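Local coordinates for outer membrane protein SusF (Bacteroides thetaiotaomicron, PDB 4FE9) that binds starch at the bacterial cell surface through its carbohydrate-binding modules, ahead of the import of starch into the periplasm for degradation, at residues Asn341-Tyr353 with Asp360-Leu372. Sequence-based numbering, arbitrary orientation.
Sequences NLKVGIAGWYLVY and DKVIEFEKPNVYL. With GLC (alpha-D-glucopyranose), chain C.
The closing beta hairpin of the second carbohydrate-binding module, a beta sandwich, pairs V352 with F365 as antiparallel, non-hydrogen-bonded neighbours, their side chains turned to the same inner face. Hydrogen-bonded pairs flank them: Y353 N gives an almost straight bond to E364 O (2.8 Å, 177°) and E364 N answers to Y353 O, whereas at L351 and E366 the bond from E366 N to L351 O is sound (2.9 Å) and the return from L351 N is weak. E364 suits the outermost strand: its bent chain lets OE1 accept from S326 N.

F365 carries the packing. With CG anti to its carbonyl carbon (chi1 -78°), the ring reaches toward strand 341-343, on the far side of the sandwich. V352 CG2 sits over one face, 4.0 Å from the ring centroid, a CH-pi contact suited to a compact branched residue. The L342 side chain, pointing against that of F365, brings CD2 obliquely to within 3.8 Å of F365 CE1, and V344 CG2 lies 3.9 Å from F365 CE2. The Y350 ring meets it obliquely, planes at 59°. An alanine in place of F365 would probably leave L342, V344 and V352 without their common partner and open a gap between the two layers.

Beyond the hairpin, P368 CG packs against W349 CB. N341 OD1 accepts from glucose O2 (2.9 Å), while ND2 donates to O3 and to Q306. This is consistent with apolar packing helping to hold the sugar-binding strand.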
loop_
_atom_site.group_PDB
_atom_site.type_symbol
_atom_site.label_atom_id
_atom_site.label_comp_id
_atom_site.label_asym_id
_atom_site.label_seq_id
_atom_site.Cartn_x
_atom_site.Cartn_y
_atom_site.Cartn_z
ATOM N N ASN A 341 11.965 10.733 -13.258
ATOM C CA ASN A 341 10.945 10.874 -14.287
ATOM C C ASN A 341 10.367 9.536 -14.594
ATOM O O ASN A 341 11.071 8.529 -14.534
ATOM C CB ASN A 341 11.553 11.428 -15.569
ATOM C CG ASN A 341 11.996 12.856 -15.441
ATOM O OD1 ASN A 341 11.699 13.531 -14.459
ATOM N ND2 ASN A 341 12.621 13.365 -16.492
ATOM N N LEU A 342 9.114 9.517 -15.044
ATOM C CA LEU A 342 8.547 8.318 -15.601
ATOM C C LEU A 342 8.735 8.260 -17.120
ATOM O O LEU A 342 8.268 9.156 -17.863
ATOM C CB LEU A 342 7.074 8.193 -15.247
ATOM C CG LEU A 342 6.393 6.955 -15.804
ATOM C CD1 LEU A 342 6.959 5.704 -15.184
ATOM C CD2 LEU A 342 4.893 7.006 -15.622
ATOM N N LYS A 343 9.416 7.214 -17.577
ATOM C CA LYS A 343 9.757 7.075 -18.991
ATOM C C LYS A 343 8.906 6.001 -19.633
ATOM O O LYS A 343 8.756 4.902 -19.099
ATOM C CB LYS A 343 11.252 6.754 -19.168
ATOM C CG LYS A 343 11.642 6.282 -20.598
ATOM C CD LYS A 343 13.122 6.555 -20.887
ATOM C CE LYS A 343 13.730 5.451 -21.750
ATOM N NZ LYS A 343 15.236 5.417 -21.623
ATOM N N VAL A 344 8.264 6.353 -20.732
ATOM C CA VAL A 344 7.457 5.407 -21.429
ATOM C C VAL A 344 8.285 4.853 -22.600
ATOM O O VAL A 344 8.917 5.622 -23.327
ATOM C CB VAL A 344 6.161 6.074 -21.981
ATOM C CG1 VAL A 344 5.295 5.040 -22.651
ATOM C CG2 VAL A 344 5.395 6.767 -20.841
ATOM N N GLY A 345 8.355 3.532 -22.706
ATOM C CA GLY A 345 9.287 2.905 -23.659
ATOM C C GLY A 345 8.649 2.493 -24.982
ATOM O O GLY A 345 9.312 2.517 -26.038
ATOM N N ILE A 346 7.399 2.027 -24.901
ATOM C CA ILE A 346 6.636 1.570 -26.050
ATOM C C ILE A 346 5.576 2.636 -26.478
ATOM O O ILE A 346 4.593 2.888 -25.738
ATOM C CB ILE A 346 5.915 0.273 -25.688
ATOM C CG1 ILE A 346 6.928 -0.770 -25.200
ATOM C CG2 ILE A 346 5.063 -0.223 -26.833
ATOM C CD1 ILE A 346 6.323 -2.064 -24.830
ATOM N N ALA A 347 5.729 3.187 -27.692
ATOM C CA ALA A 347 4.814 4.237 -28.187
ATOM C C ALA A 347 3.389 3.721 -28.284
ATOM O O ALA A 347 3.170 2.530 -28.441
ATOM C CB ALA A 347 5.285 4.793 -29.549
ATOM N N GLY A 348 2.420 4.603 -28.050
ATOM C CA GLY A 348 1.007 4.215 -28.183
ATOM C C GLY A 348 0.056 5.094 -27.379
ATOM O O GLY A 348 0.481 6.051 -26.720
ATOM N N TRP A 349 -1.242 4.874 -27.596
ATOM C CA TRP A 349 -2.303 5.425 -26.751
ATOM C C TRP A 349 -2.458 4.574 -25.517
ATOM O O TRP A 349 -2.614 3.357 -25.621
ATOM C CB TRP A 349 -3.643 5.474 -27.529
ATOM C CG TRP A 349 -3.678 6.572 -28.605
ATOM C CD1 TRP A 349 -3.356 6.440 -29.931
ATOM C CD2 TRP A 349 -3.999 7.959 -28.413
ATOM N NE1 TRP A 349 -3.341 7.683 -30.540
ATOM C CE2 TRP A 349 -3.855 8.602 -29.663
ATOM C CE3 TRP A 349 -4.450 8.706 -27.316
ATOM C CZ2 TRP A 349 -4.096 9.963 -29.834
ATOM C CZ3 TRP A 349 -4.720 10.046 -27.496
ATOM C CH2 TRP A 349 -4.539 10.666 -28.746
ATOM N N TYR A 350 -2.520 5.224 -24.352
ATOM C CA TYR A 350 -2.722 4.522 -23.080
ATOM C C TYR A 350 -3.778 5.235 -22.226
ATOM O O TYR A 350 -3.829 6.449 -22.200
ATOM C CB TYR A 350 -1.400 4.477 -22.304
ATOM C CG TYR A 350 -0.295 3.690 -23.019
ATOM C CD1 TYR A 350 -0.332 2.313 -23.080
ATOM C CD2 TYR A 350 0.763 4.341 -23.627
ATOM C CE1 TYR A 350 0.657 1.596 -23.746
ATOM C CE2 TYR A 350 1.768 3.631 -24.276
ATOM C CZ TYR A 350 1.712 2.261 -24.313
ATOM O OH TYR A 350 2.701 1.543 -24.982
ATOM N N LEU A 351 -4.630 4.462 -21.580
ATOM C CA LEU A 351 -5.366 4.926 -20.395
ATOM C C LEU A 351 -4.435 5.005 -19.192
ATOM O O LEU A 351 -3.934 3.969 -18.710
ATOM C CB LEU A 351 -6.551 3.990 -20.076
ATOM C CG LEU A 351 -7.452 4.460 -18.892
ATOM C CD1 LEU A 351 -8.912 4.085 -19.078
ATOM C CD2 LEU A 351 -6.967 3.960 -17.587
ATOM N N VAL A 352 -4.107 6.231 -18.788
ATOM C CA VAL A 352 -3.305 6.455 -17.620
ATOM C C VAL A 352 -4.200 6.606 -16.377
ATOM O O VAL A 352 -5.157 7.402 -16.376
ATOM C CB VAL A 352 -2.478 7.710 -17.789
ATOM C CG1 VAL A 352 -1.702 7.998 -16.537
ATOM C CG2 VAL A 352 -1.503 7.550 -18.995
ATOM N N TYR A 353 -3.922 5.816 -15.346
ATOM C CA TYR A 353 -4.662 5.874 -14.089
ATOM C C TYR A 353 -3.723 6.208 -12.928
ATOM O O TYR A 353 -2.669 5.581 -12.787
ATOM C CB TYR A 353 -5.340 4.536 -13.856
ATOM C CG TYR A 353 -5.942 4.355 -12.488
ATOM C CD1 TYR A 353 -5.179 3.888 -11.430
ATOM C CD2 TYR A 353 -7.302 4.546 -12.280
ATOM C CE1 TYR A 353 -5.751 3.634 -10.182
ATOM C CE2 TYR A 353 -7.881 4.291 -11.058
ATOM C CZ TYR A 353 -7.094 3.856 -10.004
ATOM O OH TYR A 353 -7.666 3.636 -8.772
ATOM N N ASP A 360 1.082 7.977 -0.338
ATOM C CA ASP A 360 0.993 6.810 -1.253
ATOM C C ASP A 360 0.584 7.225 -2.674
ATOM O O ASP A 360 -0.514 7.745 -2.885
ATOM C CB ASP A 360 -0.030 5.776 -0.731
ATOM C CG ASP A 360 0.194 5.400 0.743
ATOM O OD1 ASP A 360 1.270 5.758 1.311
ATOM O OD2 ASP A 360 -0.697 4.721 1.320
ATOM N N LYS A 361 1.391 6.836 -3.651
ATOM C CA LYS A 361 1.063 7.066 -5.044
ATOM C C LYS A 361 0.974 5.740 -5.827
ATOM O O LYS A 361 1.737 4.794 -5.564
ATOM C CB LYS A 361 2.099 7.996 -5.677
ATOM C CG LYS A 361 2.212 9.344 -4.989
ATOM C CD LYS A 361 3.604 9.860 -5.014
ATOM C CE LYS A 361 3.739 11.120 -4.173
ATOM N NZ LYS A 361 5.116 11.217 -3.628
ATOM N N VAL A 362 -0.000 5.653 -6.729
ATOM C CA VAL A 362 -0.090 4.541 -7.689
ATOM C C VAL A 362 -0.237 5.121 -9.108
ATOM O O VAL A 362 -0.932 6.119 -9.300
ATOM C CB VAL A 362 -1.306 3.625 -7.363
ATOM C CG1 VAL A 362 -1.481 2.564 -8.405
ATOM C CG2 VAL A 362 -1.135 3.007 -5.991
ATOM N N ILE A 363 0.564 4.622 -10.047
ATOM C CA ILE A 363 0.396 4.969 -11.467
ATOM C C ILE A 363 0.226 3.691 -12.255
ATOM O O ILE A 363 0.936 2.725 -11.989
ATOM C CB ILE A 363 1.606 5.730 -11.978
ATOM C CG1 ILE A 363 1.752 7.038 -11.227
ATOM C CG2 ILE A 363 1.528 5.954 -13.498
ATOM C CD1 ILE A 363 3.108 7.736 -11.419
ATOM N N GLU A 364 -0.879 3.587 -13.011
ATOM C CA GLU A 364 -1.093 2.453 -13.937
ATOM C C GLU A 364 -1.239 2.929 -15.382
ATOM O O GLU A 364 -1.774 4.018 -15.628
ATOM C CB GLU A 364 -2.316 1.633 -13.531
ATOM C CG GLU A 364 -2.243 1.066 -12.112
ATOM C CD GLU A 364 -1.196 -0.071 -11.971
ATOM O OE1 GLU A 364 -0.054 0.191 -11.499
ATOM O OE2 GLU A 364 -1.517 -1.213 -12.354
ATOM N N PHE A 365 -0.600 2.206 -16.311
ATOM C CA PHE A 365 -0.912 2.306 -17.740
ATOM C C PHE A 365 -1.683 1.113 -18.198
ATOM O O PHE A 365 -1.314 -0.022 -17.897
ATOM C CB PHE A 365 0.347 2.410 -18.554
ATOM C CG PHE A 365 0.948 3.756 -18.541
ATOM C CD1 PHE A 365 1.219 4.395 -17.338
ATOM C CD2 PHE A 365 1.287 4.389 -19.732
ATOM C CE1 PHE A 365 1.785 5.656 -17.317
ATOM C CE2 PHE A 365 1.859 5.645 -19.732
ATOM C CZ PHE A 365 2.105 6.296 -18.518
ATOM N N GLU A 366 -2.758 1.353 -18.936
ATOM C CA GLU A 366 -3.681 0.292 -19.327
ATOM C C GLU A 366 -4.059 0.403 -20.802
ATOM O O GLU A 366 -3.814 1.396 -21.414
ATOM C CB GLU A 366 -4.928 0.362 -18.477
ATOM C CG GLU A 366 -4.743 -0.259 -17.086
ATOM C CD GLU A 366 -5.860 0.118 -16.122
ATOM O OE1 GLU A 366 -7.054 -0.129 -16.447
ATOM O OE2 GLU A 366 -5.533 0.619 -15.027
ATOM N N LYS A 367 -4.684 -0.628 -21.352
ATOM C CA LYS A 367 -5.179 -0.542 -22.724
ATOM C C LYS A 367 -6.197 0.616 -22.799
ATOM O O LYS A 367 -7.066 0.730 -21.927
ATOM C CB LYS A 367 -5.857 -1.850 -23.140
ATOM C CG LYS A 367 -4.933 -3.088 -23.130
ATOM C CD LYS A 367 -3.990 -3.086 -24.314
ATOM C CE LYS A 367 -4.516 -3.956 -25.446
ATOM N NZ LYS A 367 -5.093 -3.140 -26.558
ATOM N N PRO A 368 -6.083 1.476 -23.838
ATOM C CA PRO A 368 -7.044 2.581 -24.042
ATOM C C PRO A 368 -8.370 2.082 -24.571
ATOM O O PRO A 368 -8.693 2.342 -25.716
ATOM C CB PRO A 368 -6.366 3.423 -25.103
ATOM C CG PRO A 368 -5.654 2.419 -25.947
ATOM C CD PRO A 368 -5.149 1.351 -24.969
ATOM N N ASN A 369 -9.061 1.255 -23.786
ATOM C CA ASN A 369 -10.343 0.675 -24.194
ATOM C C ASN A 369 -11.503 1.621 -23.894
ATOM O O ASN A 369 -11.839 1.855 -22.717
ATOM C CB ASN A 369 -10.591 -0.628 -23.463
ATOM C CG ASN A 369 -9.667 -1.726 -23.916
ATOM O OD1 ASN A 369 -8.961 -1.570 -24.902
ATOM N ND2 ASN A 369 -9.511 -2.732 -23.086
ATOM N N VAL A 370 -12.057 2.222 -24.941
ATOM C CA VAL A 370 -13.226 3.095 -24.801
ATOM C C VAL A 370 -14.440 2.324 -25.271
ATOM O O VAL A 370 -14.361 1.553 -26.242
ATOM C CB VAL A 370 -13.067 4.357 -25.638
ATOM C CG1 VAL A 370 -14.324 5.268 -25.525
ATOM C CG2 VAL A 370 -11.870 5.090 -25.232
ATOM N N TYR A 371 -15.542 2.447 -24.542
ATOM C CA TYR A 371 -16.701 1.601 -24.788
ATOM C C TYR A 371 -17.970 2.402 -25.056
ATOM O O TYR A 371 -18.323 3.315 -24.292
ATOM C CB TYR A 371 -16.939 0.673 -23.630
ATOM C CG TYR A 371 -15.870 -0.391 -23.431
ATOM C CD1 TYR A 371 -15.995 -1.645 -24.032
ATOM C CD2 TYR A 371 -14.849 -0.210 -22.480
ATOM C CE1 TYR A 371 -15.116 -2.673 -23.730
ATOM C CE2 TYR A 371 -13.955 -1.216 -22.194
ATOM C CZ TYR A 371 -14.092 -2.451 -22.821
ATOM O OH TYR A 371 -13.196 -3.453 -22.550
ATOM N N LEU A 372 -18.731 1.948 -26.051
ATOM C CA LEU A 372 -20.113 2.348 -26.214
ATOM C C LEU A 372 -20.996 1.650 -25.202
ATOM O O LEU A 372 -20.874 0.438 -24.968
ATOM C CB LEU A 372 -20.587 2.053 -27.633
ATOM C CG LEU A 372 -21.843 2.798 -28.088
ATOM C CD1 LEU A 372 -21.551 4.320 -28.240
ATOM C CD2 LEU A 372 -22.359 2.198 -29.423
HETATM C C1 GLC C . 11.871 18.558 -14.884
HETATM C C2 GLC C . 12.362 17.189 -15.296
HETATM C C3 GLC C . 13.837 17.244 -15.731
HETATM C C4 GLC C . 14.046 18.284 -16.810
HETATM C C5 GLC C . 13.553 19.624 -16.271
HETATM C C6 GLC C . 13.658 20.718 -17.327
HETATM O O2 GLC C . 12.276 16.363 -14.144
HETATM O O3 GLC C . 14.251 15.961 -16.205
HETATM O O4 GLC C . 15.449 18.358 -17.120
HETATM O O5 GLC C . 12.180 19.527 -15.897
HETATM O O6 GLC C . 13.469 21.978 -16.684
#